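Local structure of glutathione S-transferase (Acinetobacter baumannii, 4MP4) at residues A[163-166]-A[167-170]. The protein probably catalyses the conjugation of glutathione to electrophilic substrates. Numbering follows the deposited sequence.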
# COMPACT_ATOMS: atom_id res chain seq x y z
N TRP A 163 -8.98 -0.96 20.10
CA TRP A 163 -9.17 -1.52 18.78
C TRP A 163 -8.85 -0.53 17.65
O TRP A 163 -9.18 0.65 17.73
CB TRP A 163 -10.60 -2.02 18.66
CG TRP A 163 -10.82 -2.70 17.36
CD1 TRP A 163 -10.62 -4.03 17.09
CD2 TRP A 163 -11.26 -2.11 16.14
NE1 TRP A 163 -10.92 -4.29 15.78
CE2 TRP A 163 -11.30 -3.13 15.16
CE3 TRP A 163 -11.60 -0.80 15.77
CZ2 TRP A 163 -11.69 -2.90 13.85
CZ3 TRP A 163 -11.99 -0.57 14.45
CH2 TRP A 163 -12.03 -1.62 13.51
N SER A 164 -8.19 -1.01 16.60
CA SER A 164 -8.08 -0.27 15.35
C SER A 164 -8.29 -1.21 14.18
O SER A 164 -8.21 -2.44 14.33
CB SER A 164 -6.73 0.42 15.22
OG SER A 164 -5.68 -0.50 15.42
N ILE A 165 -8.55 -0.65 13.00
CA ILE A 165 -8.83 -1.48 11.82
C ILE A 165 -7.68 -2.48 11.55
O ILE A 165 -7.88 -3.52 10.90
CB ILE A 165 -9.11 -0.58 10.58
CG1 ILE A 165 -9.74 -1.36 9.42
CG2 ILE A 165 -7.86 0.14 10.14
CD1 ILE A 165 -11.08 -1.97 9.75
N VAL A 166 -6.50 -2.19 12.08
CA VAL A 166 -5.34 -3.03 11.83
C VAL A 166 -5.45 -4.33 12.63
O VAL A 166 -4.86 -5.37 12.26
CB VAL A 166 -3.99 -2.29 12.10
CG1 VAL A 166 -2.82 -3.16 11.69
CG2 VAL A 166 -3.93 -0.99 11.34
N ASP A 167 -6.22 -4.31 13.73
CA ASP A 167 -6.48 -5.55 14.45
C ASP A 167 -7.22 -6.53 13.54
O ASP A 167 -6.89 -7.73 13.47
CB ASP A 167 -7.25 -5.34 15.76
CG ASP A 167 -6.43 -4.61 16.82
OD1 ASP A 167 -5.43 -5.20 17.35
OD2 ASP A 167 -6.79 -3.43 17.14
N ALA A 168 -8.18 -5.99 12.79
CA ALA A 168 -8.99 -6.83 11.91
C ALA A 168 -8.14 -7.36 10.75
O ALA A 168 -8.33 -8.50 10.29
CB ALA A 168 -10.22 -6.06 11.42
N GLU A 169 -7.18 -6.54 10.30
CA GLU A 169 -6.33 -6.91 9.17
C GLU A 169 -5.31 -7.98 9.57
O GLU A 169 -5.04 -8.90 8.80
CB GLU A 169 -5.61 -5.69 8.60
CG GLU A 169 -6.52 -4.59 8.05
CD GLU A 169 -5.78 -3.26 7.83
OE1 GLU A 169 -4.65 -3.11 8.32
OE2 GLU A 169 -6.33 -2.35 7.16
N LEU A 170 -4.76 -7.85 10.78
CA LEU A 170 -3.77 -8.80 11.28
C LEU A 170 -4.44 -10.14 11.57
O LEU A 170 -3.92 -11.19 11.19
CB LEU A 170 -3.09 -8.27 12.54
CG LEU A 170 -2.03 -9.18 13.19
CD1 LEU A 170 -0.83 -9.39 12.27
CD2 LEU A 170 -1.57 -8.61 14.52
O HOH W 1 -5.29 -1.59 17.91
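The N-terminal turn of helix 165-178 is closed by S164 and D167, the first and last residues of the Ser-X-X-Asp capping-box sequence of the glutathione transferase fold. D167 CG sits beside its own backbone N (chi1 -69°), which brings OD2 to the amide of S164, met nearly along the C-O axis (N to OD2 2.8 Å, N-H...O 168°). The reciprocal side-chain bond is not made: S164 OG turns instead to a water at 2.7 Å, which donates to D167 OD2, while D167 N reaches S164 O at 2.8 Å from above the carbonyl plane. OD1 of the same carboxylate is held by Y191 OH and L159 N, tying the cap to helix 186-196 and the preceding loop. W163 CZ2 lies 4.2 Å from A168 CB, the two residues in the positions of a hydrophobic staple. Regular helix bonds follow, E169 N to I165 O (3.2 Å) and L170 N to V166 O (2.9 Å). E169 crosses V166, OE1 3.8 Å from CG2, and its OE2 is hydrogen-bonded to Q105 NE2 of helix 95-110. Asp-to-amide cap plus probable staple is the N-terminal signature of helix 165-178 in the all-helical glutathione transferase domain.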